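Side-chain contacts in apoptosis regulator Bcl-2 homolog (Canarypox virus, PDB 5WOS), which inhibits apoptosis of the host cell, interacting with BAK1, BAX and other BH3-containing proteins such as BIM, BID and PUMA: residues S72-E77 with K107-K112; K66-C71 with A103-V108; D84-H87 with G93-I96; Q24-E29 with S97-G102. All blocks are in the same frame, centred on the assembly; numbering follows the deposited sequence.

All four contacts use helix 92-112, the central helix of this all-helical Bcl-2 fold, in the order contact 3, 4, 2 and 1 from its start to its end. Their partners come earlier in the chain: helix 14-32 for contact 4, helix 43-69 for contact 2, the loop after it for contact 1 and helix 78-86 for contact 3. Contacts 1 and 2 have centres about 6 Å apart and share Lys107 and Val108; the centres of contacts 1 and 3 are about 20 Å apart. Contact 4 touches contact 2 through Phe27 and Tyr26, and contact 3 through Ile98. One central helix thus joins the buried core to the walls of the groove that holds the bound peptide.

Contact 1 of 4, residues S72-E77 with K107-K112; sequences SDIENE and KVFKEK
Ile74 and Phe109 meet at one end of the peptide-binding groove, where the loop between helix 43-69 and helix 78-86 comes down on the last turns of helix 92-112. The contact is small and almost wholly apolar. CG2 of Ile74 lies obliquely to the phenyl ring, 3.6 Å from Phe109 CE2; its modelled approach to CZ is shorter than two carbons can sit and is doubtful in detail. Phe109 holds CG anti to its carbonyl carbon (chi1 -83°), which sends the ring out from the helix toward the loop. The backbone of Glu75 borders the ring at its edge, near the ring plane, with Glu75 N 4.3 Å from Phe109 CZ. Glu75 adds only a loose touch, its CB 4.4 Å from Phe109 CE2; Glu75 and Phe109 also touch Val117.

The loop has bonds of its own. Asn76 ND2 donates to Asp73 OD1 over 2.7 Å at an N-H...O angle of 164°; OD1 accepts through its syn lone pair and lies nearly in the amide plane of Asn76. Glu77 N bonds to Ile74 O at the short 3-10 turn. Ile74 also packs on an apolar side chain of the bound peptide. With no hydrogen bond or salt bridge between the two segments, their direct touch is van der Waals contact, chiefly one methyl against one ring, while Asn76 and Asp73 bond to each other within the loop.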
loop_
_atom_site.group_PDB
_atom_site.type_symbol
_atom_site.label_atom_id
_atom_site.label_comp_id
_atom_site.label_asym_id
_atom_site.label_seq_id
_atom_site.Cartn_x
_atom_site.Cartn_y
_atom_site.Cartn_z
ATOM N N SER A 72 -0.383 9.586 -16.655
ATOM C CA SER A 72 -1.260 8.743 -17.449
ATOM C C SER A 72 -0.768 7.301 -17.413
ATOM O O SER A 72 0.408 7.025 -17.166
ATOM C CB SER A 72 -1.315 9.234 -18.896
ATOM O OG SER A 72 -0.012 9.426 -19.422
ATOM N N ASP A 73 -1.694 6.370 -17.649
ATOM C CA ASP A 73 -1.371 4.945 -17.685
ATOM C C ASP A 73 -0.692 4.520 -16.382
ATOM O O ASP A 73 0.442 4.039 -16.359
ATOM C CB ASP A 73 -0.500 4.632 -18.907
ATOM C CG ASP A 73 0.022 3.204 -18.909
ATOM O OD1 ASP A 73 -0.757 2.283 -18.580
ATOM O OD2 ASP A 73 1.211 3.009 -19.242
ATOM N N ILE A 74 -1.426 4.695 -15.280
ATOM C CA ILE A 74 -0.852 4.468 -13.956
ATOM C C ILE A 74 -0.961 3.006 -13.517
ATOM O O ILE A 74 -0.150 2.563 -12.696
ATOM C CB ILE A 74 -1.500 5.420 -12.924
ATOM C CG1 ILE A 74 -0.947 5.206 -11.503
ATOM C CG2 ILE A 74 -3.008 5.285 -12.896
ATOM C CD1 ILE A 74 0.215 6.093 -11.149
ATOM N N GLU A 75 -1.911 2.225 -14.048
ATOM C CA GLU A 75 -2.030 0.840 -13.589
ATOM C C GLU A 75 -0.766 0.050 -13.895
ATOM O O GLU A 75 -0.273 -0.695 -13.043
ATOM C CB GLU A 75 -3.236 0.139 -14.214
ATOM C CG GLU A 75 -3.464 -1.267 -13.612
ATOM C CD GLU A 75 -3.588 -2.358 -14.662
ATOM O OE1 GLU A 75 -4.608 -2.385 -15.383
ATOM O OE2 GLU A 75 -2.660 -3.187 -14.765
ATOM N N ASN A 76 -0.234 0.186 -15.110
ATOM C CA ASN A 76 0.959 -0.551 -15.503
ATOM C C ASN A 76 2.242 0.092 -14.999
ATOM O O ASN A 76 3.329 -0.388 -15.336
ATOM C CB ASN A 76 1.007 -0.688 -17.027
ATOM C CG ASN A 76 -0.277 -1.257 -17.595
ATOM O OD1 ASN A 76 -0.506 -2.464 -17.552
ATOM N ND2 ASN A 76 -1.124 -0.387 -18.131
ATOM N N GLU A 77 2.144 1.159 -14.205
ATOM C CA GLU A 77 3.300 1.785 -13.577
ATOM C C GLU A 77 3.385 1.515 -12.081
ATOM O O GLU A 77 4.327 1.984 -11.434
ATOM C CB GLU A 77 3.277 3.302 -13.826
ATOM C CG GLU A 77 3.488 3.702 -15.286
ATOM C CD GLU A 77 4.767 3.129 -15.875
ATOM O OE1 GLU A 77 5.792 3.114 -15.163
ATOM O OE2 GLU A 77 4.742 2.682 -17.042
ATOM N N LYS A 107 -9.386 3.728 -5.024
ATOM C CA LYS A 107 -10.578 4.565 -4.953
ATOM C C LYS A 107 -10.708 5.425 -6.204
ATOM O O LYS A 107 -11.806 5.577 -6.750
ATOM C CB LYS A 107 -10.534 5.448 -3.705
ATOM C CG LYS A 107 -11.881 5.617 -2.997
ATOM C CD LYS A 107 -11.991 6.983 -2.330
ATOM C CE LYS A 107 -12.941 6.968 -1.143
ATOM N NZ LYS A 107 -14.301 6.486 -1.507
ATOM N N VAL A 108 -9.591 5.971 -6.691
ATOM C CA VAL A 108 -9.634 6.874 -7.839
ATOM C C VAL A 108 -10.125 6.137 -9.077
ATOM O O VAL A 108 -10.993 6.629 -9.809
ATOM C CB VAL A 108 -8.254 7.514 -8.062
ATOM C CG1 VAL A 108 -8.131 8.087 -9.477
ATOM C CG2 VAL A 108 -8.025 8.606 -7.029
ATOM N N PHE A 109 -9.585 4.943 -9.329
ATOM C CA PHE A 109 -10.089 4.138 -10.434
ATOM C C PHE A 109 -11.510 3.662 -10.182
ATOM O O PHE A 109 -12.234 3.364 -11.137
ATOM C CB PHE A 109 -9.179 2.932 -10.676
ATOM C CG PHE A 109 -7.978 3.231 -11.526
ATOM C CD1 PHE A 109 -8.099 3.965 -12.692
ATOM C CD2 PHE A 109 -6.727 2.765 -11.163
ATOM C CE1 PHE A 109 -6.998 4.231 -13.473
ATOM C CE2 PHE A 109 -5.624 3.030 -11.941
ATOM C CZ PHE A 109 -5.762 3.761 -13.100
ATOM N N LYS A 110 -11.921 3.584 -8.919
ATOM C CA LYS A 110 -13.284 3.178 -8.606
ATOM C C LYS A 110 -14.264 4.298 -8.923
ATOM O O LYS A 110 -15.315 4.066 -9.531
ATOM C CB LYS A 110 -13.375 2.778 -7.135
ATOM C CG LYS A 110 -14.771 2.418 -6.669
ATOM C CD LYS A 110 -14.761 2.056 -5.206
ATOM C CE LYS A 110 -16.143 1.677 -4.708
ATOM N NZ LYS A 110 -17.111 2.799 -4.845
ATOM N N GLU A 111 -13.931 5.528 -8.518
ATOM C CA GLU A 111 -14.804 6.659 -8.809
ATOM C C GLU A 111 -14.784 6.998 -10.290
ATOM O O GLU A 111 -15.764 7.543 -10.811
ATOM C CB GLU A 111 -14.397 7.869 -7.964
ATOM C CG GLU A 111 -14.133 7.515 -6.505
ATOM C CD GLU A 111 -14.430 8.647 -5.540
ATOM O OE1 GLU A 111 -13.691 9.651 -5.567
ATOM O OE2 GLU A 111 -15.400 8.531 -4.751
ATOM N N LYS A 112 -13.685 6.687 -10.983
ATOM C CA LYS A 112 -13.687 6.781 -12.439
ATOM C C LYS A 112 -14.682 5.810 -13.056
ATOM O O LYS A 112 -15.169 6.052 -14.166
ATOM C CB LYS A 112 -12.280 6.547 -12.984
ATOM C CG LYS A 112 -11.465 7.825 -13.060
ATOM C CD LYS A 112 -10.084 7.596 -13.650
ATOM C CE LYS A 112 -9.470 8.905 -14.123
ATOM N NZ LYS A 112 -9.902 10.077 -13.303
#

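Contact 2 of 4, residues K66-C71 with A103-V108; sequences KDIDRC and AYVTKV
This is an apolar helix-to-helix contact, with Ile68 near the end of helix 43-69 set against Tyr104, Val105 and Val108 of helix 92-112, on the flank of the peptide groove. One methyl does most of the touching. CD1 of Ile68 reaches Val108 tip to tip, at 3.5 Å from Val108 CG1 and 3.7 Å from Val108 CG2, and so sits across the fork of the valine. The same methyl lies 3.9 Å from Tyr104 CE2 and, more loosely, 4.2 Å from Val105 CG2. Its reach comes from an extended side chain: CG1 stands anti to the backbone N (chi1 -174°) and CD1 continues away from the helix (chi2 166°). The other branch, CG2, comes within 4.0 Å of Tyr104 CE2, so the isoleucine straddles one corner of the ring without lying flat on it.

Within helix 92-112, Val108, one turn after Tyr104, lays CG2 3.4 Å above one face of the tyrosine ring, toward its rim. Tyr104 is also wedged against Leu57, Ile61, Phe64 and Arg65 of helix 43-69, which extends the seam well beyond Ile68. Next to Ile68 in sequence, Asp67 takes a weak hydrogen bond from an aromatic side chain of the bound peptide. A groove-lining helix packed by apolar side chains on the central helix, with adjacent residues such as Asp67 and Arg70 at the ligand, is characteristic of the Bcl-2 fold.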
loop_
_atom_site.group_PDB
_atom_site.type_symbol
_atom_site.label_atom_id
_atom_site.label_comp_id
_atom_site.label_asym_id
_atom_site.label_seq_id
_atom_site.Cartn_x
_atom_site.Cartn_y
_atom_site.Cartn_z
ATOM N N LYS A 66 -2.343 15.420 -6.932
ATOM C CA LYS A 66 -1.555 16.101 -7.954
ATOM C C LYS A 66 -0.695 15.112 -8.728
ATOM O O LYS A 66 -0.689 15.111 -9.965
ATOM C CB LYS A 66 -0.683 17.174 -7.309
ATOM C CG LYS A 66 -1.458 18.211 -6.533
ATOM C CD LYS A 66 -0.520 19.294 -6.067
ATOM C CE LYS A 66 -1.163 20.205 -5.051
ATOM N NZ LYS A 66 -0.117 20.995 -4.344
ATOM N N ASP A 67 0.038 14.255 -8.012
ATOM C CA ASP A 67 0.910 13.285 -8.665
ATOM C C ASP A 67 0.121 12.339 -9.561
ATOM O O ASP A 67 0.638 11.867 -10.578
ATOM C CB ASP A 67 1.681 12.482 -7.613
ATOM C CG ASP A 67 2.434 13.359 -6.626
ATOM O OD1 ASP A 67 2.936 14.436 -7.020
ATOM O OD2 ASP A 67 2.526 12.963 -5.447
ATOM N N ILE A 68 -1.133 12.060 -9.204
ATOM C CA ILE A 68 -1.934 11.091 -9.947
ATOM C C ILE A 68 -2.431 11.696 -11.255
ATOM O O ILE A 68 -2.442 11.029 -12.297
ATOM C CB ILE A 68 -3.094 10.588 -9.066
ATOM C CG1 ILE A 68 -3.870 9.472 -9.757
ATOM C CG2 ILE A 68 -4.030 11.722 -8.712
ATOM C CD1 ILE A 68 -4.779 8.731 -8.804
ATOM N N ASP A 69 -2.850 12.963 -11.226
ATOM C CA ASP A 69 -3.262 13.637 -12.451
ATOM C C ASP A 69 -2.079 13.903 -13.372
ATOM O O ASP A 69 -2.275 14.141 -14.568
ATOM C CB ASP A 69 -3.967 14.956 -12.115
ATOM C CG ASP A 69 -5.433 14.768 -11.739
ATOM O OD1 ASP A 69 -6.094 13.869 -12.305
ATOM O OD2 ASP A 69 -5.927 15.528 -10.875
ATOM N N ARG A 70 -0.860 13.862 -12.837
ATOM C CA ARG A 70 0.356 14.070 -13.609
ATOM C C ARG A 70 0.820 12.816 -14.341
ATOM O O ARG A 70 1.789 12.892 -15.104
ATOM C CB ARG A 70 1.464 14.547 -12.668
ATOM C CG ARG A 70 2.414 15.569 -13.243
ATOM C CD ARG A 70 3.386 16.012 -12.164
ATOM N NE ARG A 70 2.717 16.775 -11.112
ATOM C CZ ARG A 70 3.253 17.052 -9.927
ATOM N NH1 ARG A 70 4.471 16.622 -9.624
ATOM N NH2 ARG A 70 2.567 17.759 -9.036
ATOM N N CYS A 71 0.153 11.679 -14.141
ATOM C CA CYS A 71 0.638 10.381 -14.603
ATOM C C CYS A 71 -0.482 9.650 -15.331
ATOM O O CYS A 71 -1.423 9.159 -14.699
ATOM C CB CYS A 71 1.149 9.543 -13.428
ATOM S SG CYS A 71 2.044 8.045 -13.895
ATOM N N ALA A 103 -4.153 2.414 -1.940
ATOM C CA ALA A 103 -5.564 2.562 -1.603
ATOM C C ALA A 103 -6.182 3.751 -2.328
ATOM O O ALA A 103 -7.290 3.652 -2.866
ATOM C CB ALA A 103 -5.729 2.715 -0.092
ATOM N N TYR A 104 -5.478 4.885 -2.357
ATOM C CA TYR A 104 -6.019 6.067 -3.023
ATOM C C TYR A 104 -6.248 5.800 -4.505
ATOM O O TYR A 104 -7.314 6.117 -5.047
ATOM C CB TYR A 104 -5.083 7.262 -2.834
ATOM C CG TYR A 104 -5.583 8.503 -3.533
ATOM C CD1 TYR A 104 -6.773 9.100 -3.148
ATOM C CD2 TYR A 104 -4.878 9.068 -4.588
ATOM C CE1 TYR A 104 -7.245 10.232 -3.782
ATOM C CE2 TYR A 104 -5.344 10.203 -5.232
ATOM C CZ TYR A 104 -6.529 10.779 -4.824
ATOM O OH TYR A 104 -7.006 11.905 -5.453
ATOM N N VAL A 105 -5.249 5.228 -5.182
ATOM C CA VAL A 105 -5.397 4.895 -6.599
ATOM C C VAL A 105 -6.625 4.020 -6.809
ATOM O O VAL A 105 -7.428 4.250 -7.721
ATOM C CB VAL A 105 -4.119 4.210 -7.121
ATOM C CG1 VAL A 105 -4.385 3.452 -8.421
ATOM C CG2 VAL A 105 -3.026 5.239 -7.338
ATOM N N THR A 106 -6.785 3.001 -5.965
ATOM C CA THR A 106 -7.922 2.096 -6.099
ATOM C C THR A 106 -9.235 2.867 -6.033
ATOM O O THR A 106 -10.114 2.693 -6.884
ATOM C CB THR A 106 -7.862 1.020 -5.012
ATOM O OG1 THR A 106 -6.585 0.369 -5.049
ATOM C CG2 THR A 106 -8.943 -0.022 -5.221
ATOM N N LYS A 107 -9.386 3.728 -5.024
ATOM C CA LYS A 107 -10.578 4.565 -4.953
ATOM C C LYS A 107 -10.708 5.425 -6.204
ATOM O O LYS A 107 -11.806 5.577 -6.750
ATOM C CB LYS A 107 -10.534 5.448 -3.705
ATOM C CG LYS A 107 -11.881 5.617 -2.997
ATOM C CD LYS A 107 -11.991 6.983 -2.330
ATOM C CE LYS A 107 -12.941 6.968 -1.143
ATOM N NZ LYS A 107 -14.301 6.486 -1.507
ATOM N N VAL A 108 -9.591 5.971 -6.691
ATOM C CA VAL A 108 -9.634 6.874 -7.839
ATOM C C VAL A 108 -10.125 6.137 -9.077
ATOM O O VAL A 108 -10.993 6.629 -9.809
ATOM C CB VAL A 108 -8.254 7.514 -8.062
ATOM C CG1 VAL A 108 -8.131 8.087 -9.477
ATOM C CG2 VAL A 108 -8.025 8.606 -7.029
#

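Contact 3 of 4, residues D84-H87 with G93-I96; sequences DTIH and GRVI
At the edge of the Arg94 guanidinium, near its plane, lies Ile86 CA, while the carbonyl oxygen of Thr85 meets the group obliquely. Gly93 and Arg94 belong to the Trp-Gly-Arg sequence typical of the BH1 region of Bcl-2 proteins, here in the first turn of helix 92-112, with the last, weakly bonded part of helix 78-86 beside them. The arginine runs past Thr85 and Ile86 in the opposite sense to their side chains. Its chain is extended from CG to NE, leaving the backbone opposite the carbonyl carbon (chi1 -68°), and this carries the charged end beyond the aliphatic contacts made near its root.

Those contacts begin at CB, 3.5 Å from Ile86 CG2 and 4.0 Å from Thr85 CG2. The charge itself is met elsewhere: Arg94 NH1 forms a salt bridge with Asp88 OD1, and NE forms one with an acidic side chain of the bound peptide, as the BH1 arginine does with the BH3 aspartate in relatives. Two acids, on different nitrogens, share this cation and probably fix the direction of the guanidinium. Thr85 turns its hydroxyl to the carbonyl of Ile81 and, of its side chain, the methyl to the arginine. Ile86 packs on Leu129, Cys133 and Ile98, closing the contact from the core. Further out along the arginine, Thr85 O lies 3.3 Å from Arg94 CD.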
loop_
_atom_site.group_PDB
_atom_site.type_symbol
_atom_site.label_atom_id
_atom_site.label_comp_id
_atom_site.label_asym_id
_atom_site.label_seq_id
_atom_site.Cartn_x
_atom_site.Cartn_y
_atom_site.Cartn_z
ATOM N N ASP A 84 10.856 1.560 -7.207
ATOM C CA ASP A 84 11.657 2.758 -6.998
ATOM C C ASP A 84 11.487 3.360 -5.609
ATOM O O ASP A 84 12.173 4.337 -5.293
ATOM C CB ASP A 84 11.303 3.794 -8.064
ATOM C CG ASP A 84 11.514 3.272 -9.477
ATOM O OD1 ASP A 84 12.498 2.538 -9.707
ATOM O OD2 ASP A 84 10.686 3.590 -10.358
ATOM N N THR A 85 10.607 2.811 -4.773
ATOM C CA THR A 85 10.406 3.336 -3.429
ATOM C C THR A 85 11.241 2.607 -2.385
ATOM O O THR A 85 11.583 3.198 -1.356
ATOM C CB THR A 85 8.922 3.244 -3.048
ATOM O OG1 THR A 85 8.148 4.050 -3.947
ATOM C CG2 THR A 85 8.678 3.731 -1.617
ATOM N N ILE A 86 11.585 1.344 -2.627
ATOM C CA ILE A 86 12.191 0.508 -1.599
ATOM C C ILE A 86 13.341 -0.307 -2.177
ATOM O O ILE A 86 13.762 -1.305 -1.584
ATOM C CB ILE A 86 11.129 -0.406 -0.957
ATOM C CG1 ILE A 86 10.397 -1.202 -2.048
ATOM C CG2 ILE A 86 10.166 0.423 -0.108
ATOM C CD1 ILE A 86 9.114 -1.880 -1.593
ATOM N N HIS A 87 13.875 0.124 -3.323
ATOM C CA HIS A 87 14.980 -0.609 -3.932
ATOM C C HIS A 87 16.284 -0.369 -3.182
ATOM O O HIS A 87 17.106 -1.283 -3.052
ATOM C CB HIS A 87 15.130 -0.218 -5.401
ATOM C CG HIS A 87 16.291 -0.876 -6.076
ATOM N ND1 HIS A 87 17.426 -0.188 -6.447
ATOM C CD2 HIS A 87 16.499 -2.165 -6.431
ATOM C CE1 HIS A 87 18.280 -1.023 -7.012
ATOM N NE2 HIS A 87 17.741 -2.229 -7.016
ATOM N N GLY A 93 7.775 2.218 7.119
ATOM C CA GLY A 93 7.214 3.493 6.704
ATOM C C GLY A 93 6.972 3.553 5.209
ATOM O O GLY A 93 5.917 4.004 4.756
ATOM N N ARG A 94 7.939 3.084 4.421
ATOM C CA ARG A 94 7.761 3.058 2.974
ATOM C C ARG A 94 6.709 2.034 2.566
ATOM O O ARG A 94 5.884 2.303 1.683
ATOM C CB ARG A 94 9.101 2.772 2.295
ATOM C CG ARG A 94 10.092 3.910 2.451
ATOM C CD ARG A 94 11.475 3.561 1.931
ATOM N NE ARG A 94 12.396 4.684 2.087
ATOM C CZ ARG A 94 13.608 4.745 1.547
ATOM N NH1 ARG A 94 14.062 3.747 0.802
ATOM N NH2 ARG A 94 14.364 5.814 1.747
ATOM N N VAL A 95 6.715 0.859 3.199
ATOM C CA VAL A 95 5.729 -0.171 2.876
ATOM C C VAL A 95 4.317 0.342 3.132
ATOM O O VAL A 95 3.399 0.097 2.339
ATOM C CB VAL A 95 6.018 -1.456 3.676
ATOM C CG1 VAL A 95 4.896 -2.464 3.512
ATOM C CG2 VAL A 95 7.339 -2.070 3.228
ATOM N N ILE A 96 4.117 1.058 4.242
ATOM C CA ILE A 96 2.788 1.575 4.558
ATOM C C ILE A 96 2.393 2.670 3.574
ATOM O O ILE A 96 1.245 2.724 3.114
ATOM C CB ILE A 96 2.747 2.076 6.013
ATOM C CG1 ILE A 96 2.929 0.908 6.993
ATOM C CG2 ILE A 96 1.450 2.823 6.293
ATOM C CD1 ILE A 96 1.783 -0.083 7.016
#

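Contact 4 of 4, residues Q24-E29 with S97-G102; sequences QNYFIE and SIIAFG
Phe27 packs tightly on the backbone of helix 92-112, whereas Tyr26, beside it on helix 14-32, meets residues 97-102 more loosely. The two helix segments run at 39° to each other with their axes 10.5 Å apart, and the phenyl ring spans part of that gap. A chi1 of -73° sets CG beside the backbone N, and the ring ends nearer to helix 92-112 than its first bond would suggest. It meets bare main chain there: Phe27 CZ is 3.6 Å from Gly102 C, an approach helped by the lack of a side chain at the glycine. Ile99 O lies at the ring edge, near its plane, 3.5 Å from Phe27 CE1. The same ring carbon is 4.2 Å from Ile99 CG2, and away from this helix Phe27 is covered by Met121, Pro122 and Ile125.

The looser side comes down to Tyr26 CD1 and Ile99 CG2, 4.3 Å apart, with the methyl oblique to the ring; the tyrosine packs closer on Ala103, just beyond the segment. Even this side is buried, and the tyrosine hydroxyl is hydrogen-bonded to Asp54 OD1 of helix 43-69. Solvent comes nearer to helix 14-32 at Gln24 and Ile28, which do not touch 97-102. Since a ring edge carries slight positive charge, its position at Ile99 O is consistent with weak electrostatic attraction added to dispersion, in a contact without hydrogen bonds between its segments.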
loop_
_atom_site.group_PDB
_atom_site.type_symbol
_atom_site.label_atom_id
_atom_site.label_comp_id
_atom_site.label_asym_id
_atom_site.label_seq_id
_atom_site.Cartn_x
_atom_site.Cartn_y
_atom_site.Cartn_z
ATOM N N GLN A 24 -6.196 -6.337 0.887
ATOM C CA GLN A 24 -7.482 -6.498 0.220
ATOM C C GLN A 24 -8.609 -5.883 1.042
ATOM O O GLN A 24 -9.478 -5.191 0.501
ATOM C CB GLN A 24 -7.742 -7.980 -0.041
ATOM C CG GLN A 24 -8.683 -8.252 -1.197
ATOM C CD GLN A 24 -8.459 -9.619 -1.806
ATOM O OE1 GLN A 24 -8.036 -10.555 -1.125
ATOM N NE2 GLN A 24 -8.731 -9.740 -3.101
ATOM N N ASN A 25 -8.600 -6.104 2.354
ATOM C CA ASN A 25 -9.685 -5.599 3.183
ATOM C C ASN A 25 -9.573 -4.100 3.435
ATOM O O ASN A 25 -10.601 -3.424 3.554
ATOM C CB ASN A 25 -9.731 -6.366 4.506
ATOM C CG ASN A 25 -10.513 -7.664 4.395
ATOM O OD1 ASN A 25 -11.740 -7.667 4.468
ATOM N ND2 ASN A 25 -9.806 -8.774 4.217
ATOM N N TYR A 26 -8.357 -3.553 3.515
ATOM C CA TYR A 26 -8.240 -2.109 3.673
ATOM C C TYR A 26 -8.722 -1.384 2.421
ATOM O O TYR A 26 -9.423 -0.370 2.515
ATOM C CB TYR A 26 -6.804 -1.713 4.004
ATOM C CG TYR A 26 -6.649 -0.219 4.185
ATOM C CD1 TYR A 26 -5.934 0.542 3.273
ATOM C CD2 TYR A 26 -7.244 0.430 5.255
ATOM C CE1 TYR A 26 -5.807 1.905 3.431
ATOM C CE2 TYR A 26 -7.117 1.788 5.423
ATOM C CZ TYR A 26 -6.400 2.522 4.506
ATOM O OH TYR A 26 -6.275 3.883 4.671
ATOM N N PHE A 27 -8.357 -1.883 1.240
ATOM C CA PHE A 27 -8.864 -1.287 0.011
ATOM C C PHE A 27 -10.385 -1.337 -0.014
ATOM O O PHE A 27 -11.049 -0.329 -0.283
ATOM C CB PHE A 27 -8.277 -2.001 -1.211
ATOM C CG PHE A 27 -6.822 -1.700 -1.462
ATOM C CD1 PHE A 27 -6.056 -1.010 -0.533
ATOM C CD2 PHE A 27 -6.220 -2.102 -2.642
ATOM C CE1 PHE A 27 -4.721 -0.738 -0.777
ATOM C CE2 PHE A 27 -4.892 -1.831 -2.889
ATOM C CZ PHE A 27 -4.142 -1.149 -1.955
ATOM N N ILE A 28 -10.956 -2.506 0.284
ATOM C CA ILE A 28 -12.410 -2.632 0.375
ATOM C C ILE A 28 -12.970 -1.595 1.340
ATOM O O ILE A 28 -13.873 -0.821 0.999
ATOM C CB ILE A 28 -12.793 -4.061 0.800
ATOM C CG1 ILE A 28 -12.464 -5.050 -0.321
ATOM C CG2 ILE A 28 -14.275 -4.144 1.155
ATOM C CD1 ILE A 28 -12.516 -6.492 0.109
ATOM N N GLU A 29 -12.442 -1.565 2.566
ATOM C CA GLU A 29 -12.964 -0.635 3.560
ATOM C C GLU A 29 -12.795 0.810 3.109
ATOM O O GLU A 29 -13.682 1.642 3.329
ATOM C CB GLU A 29 -12.282 -0.858 4.910
ATOM C CG GLU A 29 -12.797 0.083 6.006
ATOM C CD GLU A 29 -12.476 -0.394 7.414
ATOM O OE1 GLU A 29 -12.035 -1.552 7.572
ATOM O OE2 GLU A 29 -12.671 0.389 8.366
ATOM N N SER A 97 3.329 3.564 3.245
ATOM C CA SER A 97 3.048 4.622 2.280
ATOM C C SER A 97 2.602 4.047 0.941
ATOM O O SER A 97 1.718 4.604 0.281
ATOM C CB SER A 97 4.287 5.497 2.099
ATOM O OG SER A 97 4.744 5.965 3.352
ATOM N N ILE A 98 3.215 2.938 0.519
ATOM C CA ILE A 98 2.797 2.263 -0.708
ATOM C C ILE A 98 1.350 1.799 -0.593
ATOM O O ILE A 98 0.533 2.010 -1.498
ATOM C CB ILE A 98 3.743 1.087 -1.007
ATOM C CG1 ILE A 98 5.112 1.609 -1.439
ATOM C CG2 ILE A 98 3.154 0.156 -2.078
ATOM C CD1 ILE A 98 6.230 0.611 -1.228
ATOM N N ILE A 99 1.016 1.148 0.521
ATOM C CA ILE A 99 -0.336 0.633 0.708
ATOM C C ILE A 99 -1.342 1.775 0.693
ATOM O O ILE A 99 -2.407 1.679 0.071
ATOM C CB ILE A 99 -0.416 -0.179 2.014
ATOM C CG1 ILE A 99 0.494 -1.408 1.929
ATOM C CG2 ILE A 99 -1.854 -0.606 2.301
ATOM C CD1 ILE A 99 0.785 -2.050 3.280
ATOM N N ALA A 100 -1.019 2.877 1.374
ATOM C CA ALA A 100 -1.933 4.013 1.421
ATOM C C ALA A 100 -2.129 4.613 0.035
ATOM O O ALA A 100 -3.264 4.816 -0.412
ATOM C CB ALA A 100 -1.409 5.065 2.397
ATOM N N PHE A 101 -1.027 4.907 -0.660
ATOM C CA PHE A 101 -1.126 5.421 -2.022
ATOM C C PHE A 101 -1.815 4.417 -2.935
ATOM O O PHE A 101 -2.603 4.799 -3.810
ATOM C CB PHE A 101 0.263 5.766 -2.556
ATOM C CG PHE A 101 0.256 6.274 -3.972
ATOM C CD1 PHE A 101 -0.063 7.592 -4.246
ATOM C CD2 PHE A 101 0.567 5.433 -5.028
ATOM C CE1 PHE A 101 -0.072 8.062 -5.544
ATOM C CE2 PHE A 101 0.561 5.901 -6.327
ATOM C CZ PHE A 101 0.238 7.216 -6.584
ATOM N N GLY A 102 -1.533 3.128 -2.751
ATOM C CA GLY A 102 -2.284 2.114 -3.471
ATOM C C GLY A 102 -3.774 2.213 -3.207
ATOM O O GLY A 102 -4.587 2.122 -4.132
#